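Local coordinates for glycoside Hydrolase (Bacteroides plebeius, PDB 5T3B), which probably hydrolyses glycosidic bonds as a family 50 glycoside hydrolase of a human gut bacterium, in a subfamily enriched in gut Bacteroidetes, at residues P25-A30 and L63-G68; A58-L63 and Y419-L424. All blocks are in the same frame, centred on the assembly; numbering follows the deposited sequence.

Interaction 1: residues P25-A30 and L63-G68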
ATOM      1  N   PRO A  25       9.376 -17.596  22.000  1.00 17.23           N
ATOM      2  CA  PRO A  25       8.947 -18.978  22.155  1.00 18.19           C
ATOM      3  C   PRO A  25       9.922 -19.955  21.563  1.00 15.67           C
ATOM      4  O   PRO A  25      10.714 -19.592  20.697  1.00 15.54           O
ATOM      5  CB  PRO A  25       7.628 -19.043  21.447  1.00 21.23           C
ATOM      6  CG  PRO A  25       7.408 -17.730  20.748  1.00 21.10           C
ATOM      7  CD  PRO A  25       8.547 -16.835  21.054  1.00 18.38           C
ATOM      8  N   VAL A  26       9.943 -21.154  22.106  1.00 16.55           N
ATOM      9  CA  VAL A  26      10.749 -22.207  21.571  1.00 15.22           C
ATOM     10  C   VAL A  26      10.149 -22.666  20.259  1.00 16.55           C
ATOM     11  O   VAL A  26       8.964 -23.004  20.171  1.00 20.71           O
ATOM     12  CB  VAL A  26      10.826 -23.387  22.551  1.00 18.52           C
ATOM     13  CG1 VAL A  26      11.507 -24.574  21.950  1.00 17.75           C
ATOM     14  CG2 VAL A  26      11.515 -22.939  23.893  1.00 21.08           C
ATOM     15  N   PRO A  27      10.974 -22.784  19.244  1.00 15.96           N
ATOM     16  CA  PRO A  27      10.400 -23.192  17.965  1.00 19.19           C
ATOM     17  C   PRO A  27      10.511 -24.651  17.679  1.00 18.70           C
ATOM     18  O   PRO A  27      11.274 -25.390  18.345  1.00 21.60           O
ATOM     19  CB  PRO A  27      11.259 -22.446  16.991  1.00 20.70           C
ATOM     20  CG  PRO A  27      12.618 -22.485  17.576  1.00 19.37           C
ATOM     21  CD  PRO A  27      12.352 -22.323  19.085  1.00 17.87           C
ATOM     22  N   GLY A  28       9.802 -25.084  16.677  1.00 18.04           N
ATOM     23  CA  GLY A  28       9.841 -26.468  16.246  1.00 19.44           C
ATOM     24  C   GLY A  28      10.967 -26.762  15.271  1.00 19.42           C
ATOM     25  O   GLY A  28      11.820 -25.925  14.951  1.00 18.45           O
ATOM     26  N   PRO A  29      11.010 -28.005  14.834  1.00 18.36           N
ATOM     27  CA  PRO A  29      12.067 -28.391  13.895  1.00 19.85           C
ATOM     28  C   PRO A  29      12.057 -27.623  12.592  1.00 19.09           C
ATOM     29  O   PRO A  29      11.020 -27.149  12.123  1.00 18.29           O
ATOM     30  CB  PRO A  29      11.817 -29.882  13.661  1.00 24.24           C
ATOM     31  CG  PRO A  29      10.815 -30.330  14.711  1.00 22.51           C
ATOM     32  CD  PRO A  29      10.058 -29.099  15.132  1.00 21.38           C
ATOM     33  N   ALA A  30      13.252 -27.421  12.067  1.00 17.00           N
ATOM     34  CA  ALA A  30      13.377 -26.743  10.809  1.00 15.86           C
ATOM     35  C   ALA A  30      12.563 -27.406   9.727  1.00 17.47           C
ATOM     36  O   ALA A  30      12.570 -28.630   9.591  1.00 20.18           O
ATOM     37  CB  ALA A  30      14.844 -26.655  10.384  1.00 18.81           C
ATOM     38  N   LEU A  63      12.139 -13.545  12.413  1.00 10.17           N
ATOM     39  CA  LEU A  63      13.508 -13.276  11.987  1.00 10.97           C
ATOM     40  C   LEU A  63      14.580 -14.094  12.735  1.00 11.72           C
ATOM     41  O   LEU A  63      15.483 -14.631  12.064  1.00 13.40           O
ATOM     42  CB  LEU A  63      13.791 -11.803  12.012  1.00 11.37           C
ATOM     43  CG  LEU A  63      15.097 -11.370  11.382  1.00 11.18           C
ATOM     44  CD1 LEU A  63      15.186 -11.696   9.891  1.00 13.44           C
ATOM     45  CD2 LEU A  63      15.315  -9.878  11.605  1.00 12.64           C
ATOM     46  N   PRO A  64      14.455 -14.265  14.053  1.00 11.82           N
ATOM     47  CA  PRO A  64      15.463 -15.056  14.776  1.00 13.60           C
ATOM     48  C   PRO A  64      15.555 -16.507  14.358  1.00 13.05           C
ATOM     49  O   PRO A  64      16.556 -17.153  14.665  1.00 16.25           O
ATOM     50  CB  PRO A  64      14.965 -14.938  16.216  1.00 14.51           C
ATOM     51  CG  PRO A  64      14.250 -13.653  16.279  1.00 13.19           C
ATOM     52  CD  PRO A  64      13.532 -13.600  15.001  1.00 12.05           C
ATOM     53  N   TYR A  65      14.538 -17.030  13.664  1.00 12.80           N
ATOM     54  CA  TYR A  65      14.437 -18.448  13.382  1.00 13.21           C
ATOM     55  C   TYR A  65      14.525 -18.781  11.912  1.00 16.02           C
ATOM     56  O   TYR A  65      14.130 -19.855  11.469  1.00 17.15           O
ATOM     57  CB  TYR A  65      13.151 -18.989  14.043  1.00 14.28           C
ATOM     58  CG  TYR A  65      13.170 -18.930  15.582  1.00 13.32           C
ATOM     59  CD1 TYR A  65      14.340 -19.079  16.301  1.00 14.29           C
ATOM     60  CD2 TYR A  65      11.983 -18.712  16.287  1.00 12.99           C
ATOM     61  CE1 TYR A  65      14.350 -19.045  17.684  1.00 15.08           C
ATOM     62  CE2 TYR A  65      11.977 -18.717  17.664  1.00 13.32           C
ATOM     63  CZ  TYR A  65      13.172 -18.892  18.363  1.00 15.20           C
ATOM     64  OH  TYR A  65      13.142 -18.917  19.725  1.00 15.95           O
ATOM     65  N   LEU A  66      15.027 -17.840  11.131  1.00 14.07           N
ATOM     66  CA  LEU A  66      15.388 -18.118   9.744  1.00 15.54           C
ATOM     67  C   LEU A  66      16.660 -18.885   9.649  1.00 17.80           C
ATOM     68  O   LEU A  66      17.656 -18.492  10.207  1.00 24.36           O
ATOM     69  CB  LEU A  66      15.766 -16.851   9.084  1.00 19.52           C
ATOM     70  CG  LEU A  66      14.732 -15.962   8.823  1.00 16.48           C
ATOM     71  CD1 LEU A  66      15.180 -14.891   7.724  1.00 17.07           C
ATOM     72  CD2 LEU A  66      13.474 -16.605   8.337  1.00 22.20           C
ATOM     73  N   VAL A  67      16.615 -20.046   9.007  1.00 17.08           N
ATOM     74  CA  VAL A  67      17.825 -20.882   8.935  1.00 18.33           C
ATOM     75  C   VAL A  67      18.799 -20.283   7.911  1.00 16.20           C
ATOM     76  O   VAL A  67      18.419 -20.036   6.753  1.00 17.39           O
ATOM     77  CB  VAL A  67      17.459 -22.355   8.556  1.00 19.97           C
ATOM     78  CG1 VAL A  67      18.708 -23.204   8.306  1.00 23.78           C
ATOM     79  CG2 VAL A  67      16.553 -22.971   9.631  1.00 23.66           C
ATOM     80  N   GLY A  68      20.032 -20.044   8.322  1.00 17.13           N
ATOM     81  CA  GLY A  68      21.046 -19.541   7.426  1.00 17.96           C
ATOM     82  C   GLY A  68      21.145 -18.042   7.430  1.00 16.79           C
ATOM     83  O   GLY A  68      21.890 -17.519   6.613  1.00 18.12           O
TER
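Tyr65 reaches across to residues 25-30 with both its hydroxyl and its ring, and the two uses differ in chemistry. The polar one is a single hydrogen bond: Tyr65 OH donates to Pro25 O over 2.7 Å. The C=O...donor angle of 155° puts the hydroxyl roughly along the carbonyl bond, somewhat tilted from the carbonyl plane. Pro25 O lies at the ring's edge, near its plane.

The apolar one is a CH-pi contact. Pro27 CG stands 3.7 Å from the centroid of the Tyr65 ring, only 9° off the ring normal, so the pyrrolidine sits over the middle of one face; Pro27 CD leans toward the phenol end, 3.6 Å from Tyr65 CZ. The two side chains meet at about a right angle. On the opposite face of the ring Pro64 CB lies offset toward the rim, leaving the aromatic ring between two prolines. With chi1 of -65° the ring turns away from its own carbonyl carbon and projects at the N-terminal segment.

Both segments are loop extensions of an antiparallel group of strands, in which 39-48 pairs with both 31-32 and 56-60. They flank the start of strand 39-48 and share backbone hydrogen bonds with it: Gly28 with Pro42, Tyr65 with Gln41, Val67 with Gln39. Ile43 of the same strand touches both Pro25 and Tyr65.

A second, looser apolar contact lies further along, where Ala30 CB meets Val67 CG2 at 4.1 Å. Val67 O is hydrogen-bonded to Tyr478 OH of helix 472-480, which ties the same residue to the C-terminal helix.

Interaction 2: residues A58-L63 and Y419-L424; sequences AKTRIL and YQHFTL. With EDO (1,2-ethanediol), chain P.
His421 ND1 accepts the backbone N-H of Arg61 at 2.9 Å, almost straight at 174°, with the donor near the imidazole plane. The preceding helix residue supplies a second acceptor: Gln420 OE1 takes Leu63 N at 2.8 Å, the donor standing 41° out of the amide's carbonyl plane. Around these two bonds the packing is close. Thr60 CG2 lies 3.6 Å from His421 CB; Leu424 CD1 comes within 4.0 Å of Leu63 N, and Leu424 CD2 meets Leu63 CD1. His421 CG is anti to the backbone N (chi1 177°), which carries the ring out from the helix beside Thr60, with ND1 facing Arg61 N; Ser367 binds NE2 and Trp366 stacks on the ring. A leucine here would probably leave Arg61 N and Ser367 without their ring partners. Arg61 lays NE and NH2 against Leu424 CB, salt-bridged to Glu428, and water 1 links NH2 to His421 O.

The loose side belongs to exposed Lys59, paired with Glu31, and a 1,2-ethanediol, probably from the crystallisation liquor, weakly hydrogen-bonded to Lys59 O.

Helix 412-427 is thus fastened to the chain just past strand 56-60, which pairs with strand 39-48; helix 459-469 covers Gln420, whose NE2 bonds Tyr464 O, and strand 432-437 packs on Tyr419 and Thr423.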
ATOM      1  N   ALA A  58      -1.509 -20.390  14.369  1.00 13.67           N
ATOM      2  CA  ALA A  58      -0.896 -20.188  13.091  1.00 14.09           C
ATOM      3  C   ALA A  58       0.614 -20.378  13.133  1.00 11.00           C
ATOM      4  O   ALA A  58       1.301 -19.724  13.925  1.00 12.81           O
ATOM      5  CB  ALA A  58      -1.208 -18.791  12.554  1.00 14.43           C
ATOM      6  N   LYS A  59       1.094 -21.248  12.253  1.00 13.42           N
ATOM      7  CA  LYS A  59       2.533 -21.375  12.071  1.00 12.83           C
ATOM      8  C   LYS A  59       3.088 -20.091  11.550  1.00 12.81           C
ATOM      9  O   LYS A  59       2.579 -19.498  10.571  1.00 14.27           O
ATOM     10  CB  LYS A  59       2.902 -22.528  11.161  1.00 18.17           C
ATOM     11  CG  LYS A  59       2.970 -23.886  11.773  1.00 23.44           C
ATOM     12  CD  LYS A  59       3.640 -24.818  10.713  1.00 28.24           C
ATOM     13  CE  LYS A  59       3.888 -26.129  11.269  1.00 31.77           C
ATOM     14  NZ  LYS A  59       4.222 -26.919  10.072  1.00 31.76           N
ATOM     15  N   THR A  60       4.147 -19.612  12.168  1.00 10.78           N
ATOM     16  CA  THR A  60       4.680 -18.274  11.869  1.00 10.84           C
ATOM     17  C   THR A  60       6.203 -18.330  11.777  1.00 10.52           C
ATOM     18  O   THR A  60       6.874 -19.018  12.568  1.00 12.59           O
ATOM     19  CB  THR A  60       4.195 -17.331  13.001  1.00 11.29           C
ATOM     20  OG1 THR A  60       2.781 -17.364  13.059  1.00 12.31           O
ATOM     21  CG2 THR A  60       4.582 -15.947  12.856  1.00 12.50           C
ATOM     22  N   ARG A  61       6.730 -17.520  10.870  1.00 10.45           N
ATOM     23  CA  ARG A  61       8.137 -17.358  10.590  1.00  9.97           C
ATOM     24  C   ARG A  61       8.574 -16.031  11.162  1.00  9.93           C
ATOM     25  O   ARG A  61       8.120 -14.976  10.690  1.00 10.93           O
ATOM     26  CB  ARG A  61       8.406 -17.429   9.071  1.00 11.45           C
ATOM     27  CG  ARG A  61       9.884 -17.282   8.738  1.00 11.51           C
ATOM     28  CD  ARG A  61      10.171 -17.640   7.290  1.00 11.64           C
ATOM     29  NE  ARG A  61       9.543 -16.707   6.351  1.00 10.17           N
ATOM     30  CZ  ARG A  61       9.807 -16.644   5.053  1.00 11.44           C
ATOM     31  NH1 ARG A  61      10.799 -17.354   4.528  1.00 12.32           N
ATOM     32  NH2 ARG A  61       9.114 -15.817   4.306  1.00 11.48           N
ATOM     33  N   ILE A  62       9.528 -16.047  12.101  1.00 10.49           N
ATOM     34  CA  ILE A  62      10.081 -14.836  12.620  1.00 10.09           C
ATOM     35  C   ILE A  62      11.610 -14.755  12.349  1.00 10.51           C
ATOM     36  O   ILE A  62      12.279 -15.774  12.146  1.00 11.69           O
ATOM     37  CB  ILE A  62       9.774 -14.598  14.124  1.00 10.51           C
ATOM     38  CG1 ILE A  62      10.349 -15.688  15.023  1.00 10.94           C
ATOM     39  CG2 ILE A  62       8.288 -14.465  14.356  1.00 11.67           C
ATOM     40  CD1 ILE A  62      10.320 -15.330  16.510  1.00 11.38           C
ATOM     41  N   LEU A  63      12.139 -13.545  12.413  1.00 10.17           N
ATOM     42  CA  LEU A  63      13.508 -13.276  11.987  1.00 10.97           C
ATOM     43  C   LEU A  63      14.580 -14.094  12.735  1.00 11.72           C
ATOM     44  O   LEU A  63      15.483 -14.631  12.064  1.00 13.40           O
ATOM     45  CB  LEU A  63      13.791 -11.803  12.012  1.00 11.37           C
ATOM     46  CG  LEU A  63      15.097 -11.370  11.382  1.00 11.18           C
ATOM     47  CD1 LEU A  63      15.186 -11.696   9.891  1.00 13.44           C
ATOM     48  CD2 LEU A  63      15.315  -9.878  11.605  1.00 12.64           C
ATOM     49  N   TYR A 419       4.239  -8.895  12.155  1.00  7.32           N
ATOM     50  CA  TYR A 419       4.903  -7.972  11.250  1.00  7.07           C
ATOM     51  C   TYR A 419       6.086  -8.674  10.593  1.00  7.81           C
ATOM     52  O   TYR A 419       6.258  -8.577   9.366  1.00  8.30           O
ATOM     53  CB  TYR A 419       5.391  -6.715  12.005  1.00  8.07           C
ATOM     54  CG  TYR A 419       6.059  -5.701  11.147  1.00  6.90           C
ATOM     55  CD1 TYR A 419       7.434  -5.732  10.923  1.00  7.22           C
ATOM     56  CD2 TYR A 419       5.366  -4.654  10.610  1.00  7.29           C
ATOM     57  CE1 TYR A 419       8.091  -4.798  10.170  1.00  7.02           C
ATOM     58  CE2 TYR A 419       6.023  -3.702   9.836  1.00  7.02           C
ATOM     59  CZ  TYR A 419       7.388  -3.753   9.635  1.00  7.28           C
ATOM     60  OH  TYR A 419       7.948  -2.751   8.872  1.00  8.37           O
ATOM     61  N   GLN A 420       6.916  -9.354  11.386  1.00  7.35           N
ATOM     62  CA  GLN A 420       8.053 -10.081  10.815  1.00  8.02           C
ATOM     63  C   GLN A 420       7.606 -11.128   9.829  1.00  7.89           C
ATOM     64  O   GLN A 420       8.212 -11.257   8.746  1.00  8.89           O
ATOM     65  CB  GLN A 420       8.968 -10.681  11.880  1.00  8.34           C
ATOM     66  CG  GLN A 420       9.530  -9.647  12.810  1.00  9.13           C
ATOM     67  CD  GLN A 420      10.741 -10.157  13.568  1.00  9.26           C
ATOM     68  OE1 GLN A 420      10.908 -11.361  13.727  1.00 10.06           O
ATOM     69  NE2 GLN A 420      11.574  -9.241  14.017  1.00  9.72           N
ATOM     70  N   HIS A 421       6.600 -11.916  10.186  1.00  8.02           N
ATOM     71  CA  HIS A 421       6.143 -12.986   9.299  1.00  7.99           C
ATOM     72  C   HIS A 421       5.673 -12.403   7.949  1.00  7.74           C
ATOM     73  O   HIS A 421       6.017 -12.888   6.876  1.00  8.79           O
ATOM     74  CB  HIS A 421       5.005 -13.726   9.994  1.00  9.11           C
ATOM     75  CG  HIS A 421       4.379 -14.800   9.203  1.00  8.77           C
ATOM     76  ND1 HIS A 421       4.882 -16.054   9.148  1.00  9.91           N
ATOM     77  CD2 HIS A 421       3.330 -14.774   8.378  1.00 10.43           C
ATOM     78  CE1 HIS A 421       4.138 -16.774   8.357  1.00 10.27           C
ATOM     79  NE2 HIS A 421       3.201 -16.021   7.849  1.00 11.63           N
ATOM     80  N   PHE A 422       4.845 -11.366   8.028  1.00  8.00           N
ATOM     81  CA  PHE A 422       4.249 -10.845   6.793  1.00  7.62           C
ATOM     82  C   PHE A 422       5.340 -10.192   5.945  1.00  7.71           C
ATOM     83  O   PHE A 422       5.399 -10.436   4.707  1.00  8.80           O
ATOM     84  CB  PHE A 422       3.099  -9.860   7.116  1.00  7.66           C
ATOM     85  CG  PHE A 422       2.089  -9.738   6.023  1.00  8.03           C
ATOM     86  CD1 PHE A 422       1.111 -10.698   5.891  1.00 10.13           C
ATOM     87  CD2 PHE A 422       2.132  -8.718   5.113  1.00  8.86           C
ATOM     88  CE1 PHE A 422       0.197 -10.678   4.860  1.00  9.75           C
ATOM     89  CE2 PHE A 422       1.201  -8.684   4.072  1.00 10.21           C
ATOM     90  CZ  PHE A 422       0.245  -9.636   3.958  1.00 10.52           C
ATOM     91  N   THR A 423       6.197  -9.387   6.550  1.00  7.33           N
ATOM     92  CA  THR A 423       7.221  -8.704   5.800  1.00  7.80           C
ATOM     93  C   THR A 423       8.256  -9.666   5.226  1.00  8.17           C
ATOM     94  O   THR A 423       8.718  -9.437   4.106  1.00  8.97           O
ATOM     95  CB  THR A 423       7.871  -7.605   6.625  1.00  8.33           C
ATOM     96  OG1 THR A 423       8.495  -8.122   7.805  1.00  8.57           O
ATOM     97  CG2 THR A 423       6.867  -6.496   6.933  1.00  8.80           C
ATOM     98  N   LEU A 424       8.626 -10.720   5.944  1.00  8.33           N
ATOM     99  CA  LEU A 424       9.536 -11.704   5.343  1.00  8.51           C
ATOM    100  C   LEU A 424       8.925 -12.306   4.101  1.00  8.82           C
ATOM    101  O   LEU A 424       9.635 -12.547   3.114  1.00 10.17           O
ATOM    102  CB  LEU A 424       9.948 -12.761   6.353  1.00  9.10           C
ATOM    103  CG  LEU A 424      10.891 -12.326   7.449  1.00 10.21           C
ATOM    104  CD1 LEU A 424      10.949 -13.306   8.589  1.00 11.07           C
ATOM    105  CD2 LEU A 424      12.281 -12.064   6.899  1.00 10.57           C
TER
HETATM  106  C1  EDO P 514       3.262 -20.881   6.174  1.00 35.79           C
HETATM  107  O1  EDO P 514       2.862 -19.817   5.285  1.00 48.68           O
HETATM  108  C2  EDO P 514       3.225 -20.368   7.591  1.00 34.82           C
HETATM  109  O2  EDO P 514       4.512 -20.151   8.296  1.00 24.40           O
HETATM  110  O   HOH W   1       6.976 -15.306   6.232  1.00 11.02           O

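Interaction 1 is a surface contact with no buried residue among those touching and 184 Å² covered, whereas interaction 2 is largely buried and covers 433 Å². Their centres lie 11 Å apart, and Leu63 belongs to both. Chemistry follows position: the outer contact, 25-30 with 63-68, joins two loops through proline-aromatic packing and one side-chain hydroxyl giving to a backbone carbonyl, while in the inner one, 58-63 with 419-424, helix side chains accept backbone N-H groups. The two also touch directly, with Leu66 CD2 packing on Arg61 CD at 3.6 Å and Leu66 CD1 on Leu424 CD2. Both have strand 39-48 as a neighbour, and helix 412-427 also touches Pro25, Pro64 and Leu66 of interaction 1.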